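Side-chain contacts in glycosyl hydrolase family 88 (Pedobacter heparinus, PDB 3WIW), which hydrolyses unsaturated glucuronyl saccharides derived from heparin, as an unsaturated glucuronyl hydrolase built on an alpha6/alpha6 barrel: residues 85-90 against 384-389; 314-319 against 327-332; 339-344 against 379-384. All coordinates share one frame; numbering follows the deposited sequence. Where two conformers were deposited one is given.

Contact 1 (85-90 against 384-389); sequences GYELSG and ALKRYA
Glu-87 sets its CG anti to its own carbonyl carbon and runs on extended, whereas Lys-386 points its CG away from its backbone N and bends at chi3 (62°); together these torsions carry a carboxylate and an ammonium to a meeting point over the groove between the two helices. There Lys-386 NZ donates to Glu-87 OE1 over 2.8 Å, a salt bridge in which the nitrogen stands 38° out of the carboxylate plane, above it. The two side chains cross at a slant, and their aliphatic parts touch as well, Glu-87 CB lying 4.0 Å from Lys-386 CD. Lys-386 was modelled in two conformers, so the bridge described may be made only part of the time. Glu-87 OE2 has a second mate, Arg-130, whose guanidinium comes close to the lysine ammonium, so that one carboxylate gathers two cations. With an alanine here, Lys-386 would probably lose its partner and be freer to turn, and Arg-130 would lose this carboxylate. Deeper in, Leu-88 sends CD2 against the backbone of the facing helix, 3.7 Å from Lys-386 CA. The same methyl is 4.0 Å from Lys-386 CB and 4.4 Å from Leu-385 CB, a buried apolar layer beneath the polar one. The axes of the two short segments run 28° from parallel and come no nearer than 10.1 Å, a gap bridged by side chains. Helices 77-89 and 375-392 thus join an early and a late part of the chain, consistent with the closing of the barrel's ring. Helix 30-49 touches both partners, through Thr-36 on Leu-88 and Leu-32 on Leu-385; Leu-396 adds cover to Leu-88, and helix 306-322 flanks the far side of 375-392.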
loop_
_atom_site.group_PDB
_atom_site.type_symbol
_atom_site.label_atom_id
_atom_site.label_comp_id
_atom_site.label_asym_id
_atom_site.label_seq_id
_atom_site.Cartn_x
_atom_site.Cartn_y
_atom_site.Cartn_z
ATOM N N GLY A 85 -12.316 -7.647 -4.235
ATOM C CA GLY A 85 -13.094 -8.119 -5.363
ATOM C C GLY A 85 -14.466 -8.593 -4.908
ATOM O O GLY A 85 -15.467 -8.310 -5.555
ATOM N N TYR A 86 -14.518 -9.281 -3.764
ATOM C CA TYR A 86 -15.787 -9.700 -3.184
ATOM C C TYR A 86 -16.647 -8.498 -2.792
ATOM O O TYR A 86 -17.846 -8.467 -3.072
ATOM C CB TYR A 86 -15.543 -10.595 -1.965
ATOM C CG TYR A 86 -16.788 -10.863 -1.155
ATOM C CD1 TYR A 86 -17.907 -11.448 -1.734
ATOM C CD2 TYR A 86 -16.842 -10.546 0.194
ATOM C CE1 TYR A 86 -19.059 -11.700 -0.997
ATOM C CE2 TYR A 86 -17.972 -10.801 0.929
ATOM C CZ TYR A 86 -19.082 -11.372 0.339
ATOM O OH TYR A 86 -20.202 -11.613 1.103
ATOM N N GLU A 87 -16.039 -7.501 -2.156
ATOM C CA GLU A 87 -16.801 -6.321 -1.745
ATOM C C GLU A 87 -17.370 -5.547 -2.933
ATOM O O GLU A 87 -18.503 -5.063 -2.885
ATOM C CB GLU A 87 -15.953 -5.399 -0.875
ATOM C CG GLU A 87 -15.610 -5.998 0.459
ATOM C CD GLU A 87 -14.935 -4.988 1.343
ATOM O OE1 GLU A 87 -13.723 -4.770 1.162
ATOM O OE2 GLU A 87 -15.619 -4.386 2.202
ATOM N N LEU A 88 -16.601 -5.441 -4.014
ATOM C CA LEU A 88 -17.056 -4.726 -5.193
ATOM C C LEU A 88 -18.207 -5.460 -5.856
ATOM O O LEU A 88 -19.195 -4.849 -6.266
ATOM C CB LEU A 88 -15.902 -4.557 -6.189
ATOM C CG LEU A 88 -14.814 -3.549 -5.807
ATOM C CD1 LEU A 88 -13.553 -3.739 -6.623
ATOM C CD2 LEU A 88 -15.320 -2.118 -5.952
ATOM N N SER A 89 -18.092 -6.780 -5.949
ATOM C CA SER A 89 -18.962 -7.551 -6.839
ATOM C C SER A 89 -20.068 -8.328 -6.136
ATOM O O SER A 89 -21.061 -8.687 -6.770
ATOM C CB SER A 89 -18.122 -8.552 -7.614
ATOM O OG SER A 89 -17.641 -9.543 -6.722
ATOM N N GLY A 90 -19.897 -8.622 -4.853
ATOM C CA GLY A 90 -20.827 -9.490 -4.149
ATOM C C GLY A 90 -20.690 -10.954 -4.519
ATOM O O GLY A 90 -21.510 -11.786 -4.115
ATOM N N ALA A 384 -8.962 1.659 -4.334
ATOM C CA ALA A 384 -9.350 2.946 -4.901
ATOM C C ALA A 384 -10.703 2.876 -5.632
ATOM O O ALA A 384 -11.547 3.777 -5.496
ATOM C CB ALA A 384 -8.241 3.468 -5.827
ATOM N N LEU A 385 -10.926 1.804 -6.393
ATOM C CA LEU A 385 -12.217 1.621 -7.053
ATOM C C LEU A 385 -13.353 1.552 -6.026
ATOM O O LEU A 385 -14.416 2.133 -6.227
ATOM C CB LEU A 385 -12.252 0.355 -7.906
ATOM C CG LEU A 385 -11.310 0.289 -9.106
ATOM C CD1 LEU A 385 -11.686 -0.859 -10.017
ATOM C CD2 LEU A 385 -11.303 1.579 -9.904
ATOM N N LYS A 386 -13.144 0.835 -4.933
ATOM C CA LYS A 386 -14.161 0.739 -3.896
ATOM C C LYS A 386 -14.419 2.122 -3.265
ATOM O O LYS A 386 -15.571 2.509 -3.072
ATOM C CB LYS A 386 -13.734 -0.277 -2.836
ATOM C CG LYS A 386 -14.828 -0.625 -1.858
ATOM C CD LYS A 386 -14.420 -1.734 -0.879
ATOM C CE LYS A 386 -13.241 -1.308 -0.015
ATOM N NZ LYS A 386 -13.279 -1.991 1.321
ATOM N N ARG A 387 -13.359 2.876 -2.964
ATOM C CA ARG A 387 -13.526 4.217 -2.402
ATOM C C ARG A 387 -14.248 5.167 -3.364
ATOM O O ARG A 387 -15.126 5.950 -2.970
ATOM C CB ARG A 387 -12.174 4.795 -1.964
ATOM C CG ARG A 387 -11.589 4.085 -0.783
ATOM C CD ARG A 387 -10.172 4.561 -0.462
ATOM N NE ARG A 387 -9.654 3.878 0.724
ATOM C CZ ARG A 387 -8.576 4.258 1.406
ATOM N NH1 ARG A 387 -8.229 3.590 2.510
ATOM N NH2 ARG A 387 -7.849 5.301 1.003
ATOM N N TYR A 388 -13.872 5.090 -4.634
ATOM C CA TYR A 388 -14.467 5.918 -5.661
ATOM C C TYR A 388 -15.957 5.583 -5.797
ATOM O O TYR A 388 -16.809 6.471 -5.827
ATOM C CB TYR A 388 -13.737 5.689 -6.989
ATOM C CG TYR A 388 -14.294 6.491 -8.140
ATOM C CD1 TYR A 388 -13.827 7.768 -8.400
ATOM C CD2 TYR A 388 -15.280 5.976 -8.957
ATOM C CE1 TYR A 388 -14.311 8.515 -9.445
ATOM C CE2 TYR A 388 -15.768 6.709 -10.041
ATOM C CZ TYR A 388 -15.287 7.980 -10.263
ATOM O OH TYR A 388 -15.780 8.725 -11.296
ATOM N N ALA A 389 -16.277 4.298 -5.910
ATOM C CA ALA A 389 -17.665 3.889 -6.037
ATOM C C ALA A 389 -18.510 4.281 -4.822
ATOM O O ALA A 389 -19.693 4.597 -4.967
ATOM C CB ALA A 389 -17.756 2.388 -6.303
#

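Contact 2 (314-319 against 327-332); sequences SALLDL and QKYFKF
Tyr-329 packs against Leu-316 and Leu-319 of the facing helix. Its CB rests 3.6 Å from Leu-316 O, and its ring takes Leu-319 CD2 over one face, 3.7 Å from the ring centroid and only 5° off the normal, a well-centred CH-pi contact. Lys-328 CG covers the opposite face, so the ring is sandwiched between two aliphatic groups, which probably restricts its tilt, while its hydroxyl bonds to Glu-272. Leu-316 CD2 meets the same ring obliquely at CD1, 3.9 Å away. Phe-330 starts off pointing away from the partner helix, yet its CD1 still comes to 3.7 Å from Leu-317 CD2, an oblique approach; its ring also lies nearly parallel to that of Tyr-388. Phe-332, with CG anti to its backbone N (chi1 -163°), brings CD1 within 3.6 Å of Leu-316 CD1. The two methyls of Leu-316 thus serve different aromatic rings. No hydrogen bond crosses the contact. The axes of the two short segments lie 7.8 Å apart at 152°, nearly antiparallel: an alpha-hairpin of consecutive helices joined by a short turn, the element from which alpha6/alpha6 barrels are assembled.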
loop_
_atom_site.group_PDB
_atom_site.type_symbol
_atom_site.label_atom_id
_atom_site.label_comp_id
_atom_site.label_asym_id
_atom_site.label_seq_id
_atom_site.Cartn_x
_atom_site.Cartn_y
_atom_site.Cartn_z
ATOM N N SER A 314 -5.897 5.965 -4.212
ATOM C CA SER A 314 -6.648 5.531 -3.043
ATOM C C SER A 314 -6.557 6.575 -1.932
ATOM O O SER A 314 -7.574 6.963 -1.352
ATOM C CB SER A 314 -6.164 4.180 -2.557
ATOM O OG SER A 314 -7.096 3.740 -1.596
ATOM N N ALA A 315 -5.351 7.078 -1.680
ATOM C CA ALA A 315 -5.163 8.070 -0.627
ATOM C C ALA A 315 -5.924 9.363 -0.929
ATOM O O ALA A 315 -6.567 9.920 -0.032
ATOM C CB ALA A 315 -3.685 8.362 -0.419
ATOM N N LEU A 316 -5.823 9.851 -2.165
ATOM C CA LEU A 316 -6.490 11.103 -2.522
ATOM C C LEU A 316 -8.003 11.010 -2.401
ATOM O O LEU A 316 -8.667 11.990 -2.043
ATOM C CB LEU A 316 -6.077 11.582 -3.916
ATOM C CG LEU A 316 -4.640 12.086 -4.060
ATOM C CD1 LEU A 316 -4.431 12.497 -5.501
ATOM C CD2 LEU A 316 -4.365 13.259 -3.124
ATOM N N LEU A 317 -8.556 9.829 -2.669
ATOM C CA LEU A 317 -9.999 9.646 -2.491
ATOM C C LEU A 317 -10.392 9.773 -1.013
ATOM O O LEU A 317 -11.352 10.470 -0.696
ATOM C CB LEU A 317 -10.443 8.304 -3.062
ATOM C CG LEU A 317 -10.410 8.256 -4.593
ATOM C CD1 LEU A 317 -10.476 6.807 -5.091
ATOM C CD2 LEU A 317 -11.536 9.116 -5.193
ATOM N N ASP A 318 -9.644 9.143 -0.108
ATOM C CA ASP A 318 -9.927 9.355 1.309
ATOM C C ASP A 318 -9.651 10.804 1.717
ATOM O O ASP A 318 -10.413 11.382 2.481
ATOM C CB ASP A 318 -9.164 8.384 2.201
ATOM C CG ASP A 318 -9.989 7.158 2.566
ATOM O OD1 ASP A 318 -10.979 6.831 1.856
ATOM O OD2 ASP A 318 -9.625 6.506 3.552
ATOM N N LEU A 319 -8.580 11.409 1.203
ATOM C CA LEU A 319 -8.273 12.786 1.572
ATOM C C LEU A 319 -9.417 13.704 1.157
ATOM O O LEU A 319 -9.783 14.631 1.899
ATOM C CB LEU A 319 -6.967 13.226 0.920
ATOM C CG LEU A 319 -6.419 14.580 1.364
ATOM C CD1 LEU A 319 -6.126 14.611 2.856
ATOM C CD2 LEU A 319 -5.168 14.949 0.559
ATOM N N GLN A 327 -12.536 18.599 -3.754
ATOM C CA GLN A 327 -12.782 18.295 -5.167
ATOM C C GLN A 327 -11.497 18.123 -5.979
ATOM O O GLN A 327 -11.411 17.197 -6.787
ATOM C CB GLN A 327 -13.726 19.311 -5.831
ATOM C CG GLN A 327 -13.954 19.092 -7.358
ATOM C CD GLN A 327 -14.545 17.719 -7.737
ATOM O OE1 GLN A 327 -15.168 17.032 -6.916
ATOM N NE2 GLN A 327 -14.345 17.323 -8.998
ATOM N N LYS A 328 -10.483 18.958 -5.736
ATOM C CA LYS A 328 -9.228 18.828 -6.497
ATOM C C LYS A 328 -8.566 17.469 -6.274
ATOM O O LYS A 328 -7.980 16.899 -7.190
ATOM C CB LYS A 328 -8.236 19.960 -6.198
ATOM C CG LYS A 328 -7.746 20.019 -4.761
ATOM C CD LYS A 328 -6.725 21.136 -4.569
ATOM C CE LYS A 328 -6.321 21.256 -3.101
ATOM N NZ LYS A 328 -7.488 21.448 -2.187
ATOM N N TYR A 329 -8.679 16.936 -5.058
ATOM C CA TYR A 329 -8.138 15.611 -4.758
ATOM C C TYR A 329 -8.958 14.513 -5.426
ATOM O O TYR A 329 -8.401 13.579 -6.018
ATOM C CB TYR A 329 -8.083 15.379 -3.246
ATOM C CG TYR A 329 -7.299 16.426 -2.505
ATOM C CD1 TYR A 329 -6.012 16.783 -2.921
ATOM C CD2 TYR A 329 -7.827 17.045 -1.380
ATOM C CE1 TYR A 329 -5.275 17.747 -2.230
ATOM C CE2 TYR A 329 -7.105 18.008 -0.682
ATOM C CZ TYR A 329 -5.823 18.351 -1.109
ATOM O OH TYR A 329 -5.099 19.299 -0.420
ATOM N N PHE A 330 -10.277 14.626 -5.331
ATOM C CA PHE A 330 -11.149 13.650 -5.969
ATOM C C PHE A 330 -10.896 13.612 -7.481
ATOM O O PHE A 330 -10.784 12.531 -8.083
ATOM C CB PHE A 330 -12.612 13.996 -5.720
ATOM C CG PHE A 330 -13.548 13.053 -6.388
ATOM C CD1 PHE A 330 -13.899 11.859 -5.776
ATOM C CD2 PHE A 330 -14.041 13.332 -7.653
ATOM C CE1 PHE A 330 -14.753 10.972 -6.403
ATOM C CE2 PHE A 330 -14.898 12.438 -8.288
ATOM C CZ PHE A 330 -15.252 11.270 -7.654
ATOM N N LYS A 331 -10.823 14.783 -8.110
ATOM C CA LYS A 331 -10.650 14.860 -9.566
ATOM C C LYS A 331 -9.318 14.250 -9.989
ATOM O O LYS A 331 -9.244 13.525 -10.981
ATOM C CB LYS A 331 -10.752 16.320 -10.044
ATOM C CG LYS A 331 -10.503 16.537 -11.524
ATOM C CD LYS A 331 -11.519 15.811 -12.384
ATOM C CE LYS A 331 -11.489 16.326 -13.833
ATOM N NZ LYS A 331 -10.128 16.331 -14.461
ATOM N N PHE A 332 -8.270 14.513 -9.219
ATOM C CA PHE A 332 -6.947 13.996 -9.558
ATOM C C PHE A 332 -6.964 12.472 -9.458
ATOM O O PHE A 332 -6.463 11.779 -10.347
ATOM C CB PHE A 332 -5.902 14.644 -8.654
ATOM C CG PHE A 332 -4.487 14.508 -9.144
ATOM C CD1 PHE A 332 -3.764 13.336 -8.918
ATOM C CD2 PHE A 332 -3.863 15.565 -9.798
ATOM C CE1 PHE A 332 -2.434 13.209 -9.373
ATOM C CE2 PHE A 332 -2.543 15.455 -10.224
ATOM C CZ PHE A 332 -1.823 14.272 -10.026
#

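Contact 3 (339-344 against 379-384); sequences TLSSDE and YYYLEA
Tyr-381 contributes the largest share of the buried surface, reaching from helix 375-392 to the C-terminal end of helix 327-340, where Leu-340 and Ser-341 receive it. The backbones are well apart, with 8.2 Å between the CA atoms of Leu-340 and Tyr-381, and the long tyrosine side chain spans the gap. Its CG lies anti to the backbone N (chi1 173°), which carries the ring toward the other segment. Leu-340 slides past it in the reverse direction: Leu-340 CB is 3.9 Å from Tyr-381 CE1, and Leu-340 CD1 is 4.0 Å from Tyr-381 CD1. Both of these contacts fall on one flank of the ring, between its root and its hydroxyl. Beyond them the phenol donates to Ser-341, with Tyr-381 OH 2.7 Å from Ser-341 OG. The serine oxygen lies in the plane of the ring, at its edge. Ser-341 turns OG beside its own backbone N (chi1 -57°), from where it also bonds to the carbonyl oxygen of Leu-337, one helical turn earlier. Trp-31 and Ser-35 of helix 30-49 touch Ser-341, and Leu-357 lies on Tyr-381, while Ala-306 and Ala-310 back Leu-340. The side chain of Tyr-381 is about 11 Å from that of Trp-250, a predicted substrate-binding residue, so the contact does not form part of that site. Joining helix 375-392 to the end of helix 327-340 is consistent with packing between inner and outer helices of the alpha6/alpha6 barrel. The serine hydroxyl accepts from the tyrosine and is also bonded to the Leu-337 carbonyl, a short chain of hydrogen bonds that probably holds it in orientation, satisfies the polar tip of a buried ring, and leaves the leucine to supply the apolar filling.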
loop_
_atom_site.group_PDB
_atom_site.type_symbol
_atom_site.label_atom_id
_atom_site.label_comp_id
_atom_site.label_asym_id
_atom_site.label_seq_id
_atom_site.Cartn_x
_atom_site.Cartn_y
_atom_site.Cartn_z
ATOM N N THR A 339 -6.887 6.518 -16.249
ATOM C CA THR A 339 -5.675 6.040 -16.923
ATOM C C THR A 339 -5.353 4.582 -16.576
ATOM O O THR A 339 -5.051 3.765 -17.467
ATOM C CB THR A 339 -4.458 6.950 -16.622
ATOM O OG1 THR A 339 -4.728 8.283 -17.076
ATOM C CG2 THR A 339 -3.203 6.437 -17.337
ATOM N N LEU A 340 -5.409 4.248 -15.291
ATOM C CA LEU A 340 -5.137 2.882 -14.861
ATOM C C LEU A 340 -6.127 1.878 -15.433
ATOM O O LEU A 340 -5.784 0.710 -15.599
ATOM C CB LEU A 340 -5.105 2.772 -13.333
ATOM C CG LEU A 340 -3.894 3.427 -12.672
ATOM C CD1 LEU A 340 -4.034 3.189 -11.182
ATOM C CD2 LEU A 340 -2.551 2.848 -13.150
ATOM N N SER A 341 -7.342 2.340 -15.742
ATOM C CA SER A 341 -8.408 1.485 -16.254
ATOM C C SER A 341 -8.429 1.392 -17.779
ATOM O O SER A 341 -9.253 0.665 -18.343
ATOM C CB SER A 341 -9.773 1.976 -15.761
ATOM O OG SER A 341 -9.811 2.031 -14.349
ATOM N N SER A 342 -7.541 2.135 -18.440
ATOM C CA SER A 342 -7.447 2.129 -19.895
ATOM C C SER A 342 -6.678 0.894 -20.380
ATOM O O SER A 342 -6.025 0.206 -19.609
ATOM C CB SER A 342 -6.766 3.416 -20.381
ATOM O OG SER A 342 -5.377 3.403 -20.146
ATOM N N ASP A 343 -6.730 0.639 -21.681
ATOM C CA ASP A 343 -6.042 -0.498 -22.280
ATOM C C ASP A 343 -4.562 -0.541 -21.950
ATOM O O ASP A 343 -3.996 -1.612 -21.810
ATOM C CB ASP A 343 -6.206 -0.418 -23.815
ATOM C CG ASP A 343 -5.372 -1.465 -24.572
ATOM O OD1 ASP A 343 -4.188 -1.208 -24.926
ATOM O OD2 ASP A 343 -5.903 -2.572 -24.800
ATOM N N GLU A 344 -3.947 0.631 -21.821
ATOM C CA GLU A 344 -2.521 0.735 -21.566
ATOM C C GLU A 344 -2.139 0.098 -20.233
ATOM O O GLU A 344 -1.069 -0.505 -20.130
ATOM C CB GLU A 344 -2.134 2.207 -21.536
ATOM C CG GLU A 344 -0.649 2.456 -21.344
ATOM C CD GLU A 344 -0.309 3.946 -21.312
ATOM O OE1 GLU A 344 -1.235 4.793 -21.363
ATOM O OE2 GLU A 344 0.889 4.283 -21.225
ATOM N N TYR A 379 -4.011 -4.532 -5.400
ATOM C CA TYR A 379 -4.691 -4.351 -4.142
ATOM C C TYR A 379 -5.116 -2.896 -3.978
ATOM O O TYR A 379 -6.302 -2.605 -3.723
ATOM C CB TYR A 379 -3.733 -4.768 -3.037
ATOM C CG TYR A 379 -4.278 -4.528 -1.652
ATOM C CD1 TYR A 379 -5.101 -5.476 -1.008
ATOM C CD2 TYR A 379 -3.959 -3.348 -0.947
ATOM C CE1 TYR A 379 -5.571 -5.256 0.287
ATOM C CE2 TYR A 379 -4.439 -3.122 0.349
ATOM C CZ TYR A 379 -5.238 -4.084 0.954
ATOM O OH TYR A 379 -5.709 -3.917 2.226
ATOM N N TYR A 380 -4.176 -1.963 -4.152
ATOM C CA TYR A 380 -4.511 -0.549 -3.958
ATOM C C TYR A 380 -5.398 -0.002 -5.071
ATOM O O TYR A 380 -6.206 0.889 -4.830
ATOM C CB TYR A 380 -3.267 0.330 -3.685
ATOM C CG TYR A 380 -2.670 -0.019 -2.337
ATOM C CD1 TYR A 380 -3.320 0.324 -1.139
ATOM C CD2 TYR A 380 -1.502 -0.776 -2.261
ATOM C CE1 TYR A 380 -2.802 -0.040 0.111
ATOM C CE2 TYR A 380 -0.972 -1.151 -1.025
ATOM C CZ TYR A 380 -1.635 -0.785 0.160
ATOM O OH TYR A 380 -1.120 -1.197 1.349
ATOM N N TYR A 381 -5.299 -0.571 -6.272
ATOM C CA TYR A 381 -6.215 -0.202 -7.333
ATOM C C TYR A 381 -7.656 -0.587 -7.007
ATOM O O TYR A 381 -8.564 0.240 -7.113
ATOM C CB TYR A 381 -5.768 -0.855 -8.639
ATOM C CG TYR A 381 -6.720 -0.691 -9.796
ATOM C CD1 TYR A 381 -6.949 0.560 -10.369
ATOM C CD2 TYR A 381 -7.362 -1.790 -10.336
ATOM C CE1 TYR A 381 -7.811 0.710 -11.483
ATOM C CE2 TYR A 381 -8.215 -1.666 -11.436
ATOM C CZ TYR A 381 -8.436 -0.414 -11.998
ATOM O OH TYR A 381 -9.284 -0.303 -13.078
ATOM N N LEU A 382 -7.884 -1.824 -6.560
ATOM C CA LEU A 382 -9.253 -2.182 -6.190
ATOM C C LEU A 382 -9.716 -1.393 -4.963
ATOM O O LEU A 382 -10.901 -1.026 -4.872
ATOM C CB LEU A 382 -9.440 -3.691 -5.985
ATOM C CG LEU A 382 -9.252 -4.549 -7.238
ATOM C CD1 LEU A 382 -9.822 -5.926 -6.978
ATOM C CD2 LEU A 382 -9.913 -3.928 -8.476
ATOM N N GLU A 383 -8.817 -1.097 -4.028
ATOM C CA GLU A 383 -9.199 -0.273 -2.880
ATOM C C GLU A 383 -9.684 1.087 -3.365
ATOM O O GLU A 383 -10.722 1.595 -2.918
ATOM C CB GLU A 383 -8.018 -0.108 -1.951
ATOM C CG GLU A 383 -8.388 0.549 -0.637
ATOM C CD GLU A 383 -7.168 0.693 0.214
ATOM O OE1 GLU A 383 -6.922 -0.207 1.033
ATOM O OE2 GLU A 383 -6.413 1.681 0.044
ATOM N N ALA A 384 -8.962 1.659 -4.334
ATOM C CA ALA A 384 -9.350 2.946 -4.901
ATOM C C ALA A 384 -10.703 2.876 -5.632
ATOM O O ALA A 384 -11.547 3.777 -5.496
ATOM C CB ALA A 384 -8.241 3.468 -5.827
#

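Overall arrangement
Contacts 2 and 3 are buried, while contact 1 is only partly so, and the chemistry follows: contact 1 pairs charges above a leucine layer, contact 2 is wholly apolar and aromatic, and contact 3 combines leucine packing with one hydroxyl bond. Contacts 1 and 3 share helix 375-392, and contacts 2 and 3 share helix 327-340, so the three sets of residues form one continuous neighbourhood. Polar links join them between helices 306-322 and 375-392: Ser-314 OG probably bonds Glu-383 OE2, and Arg-387 NH2 probably bonds Ser-314 O. In chain terms contact 2 joins close neighbours, whereas contact 1 spans most of the sequence and encloses the other two.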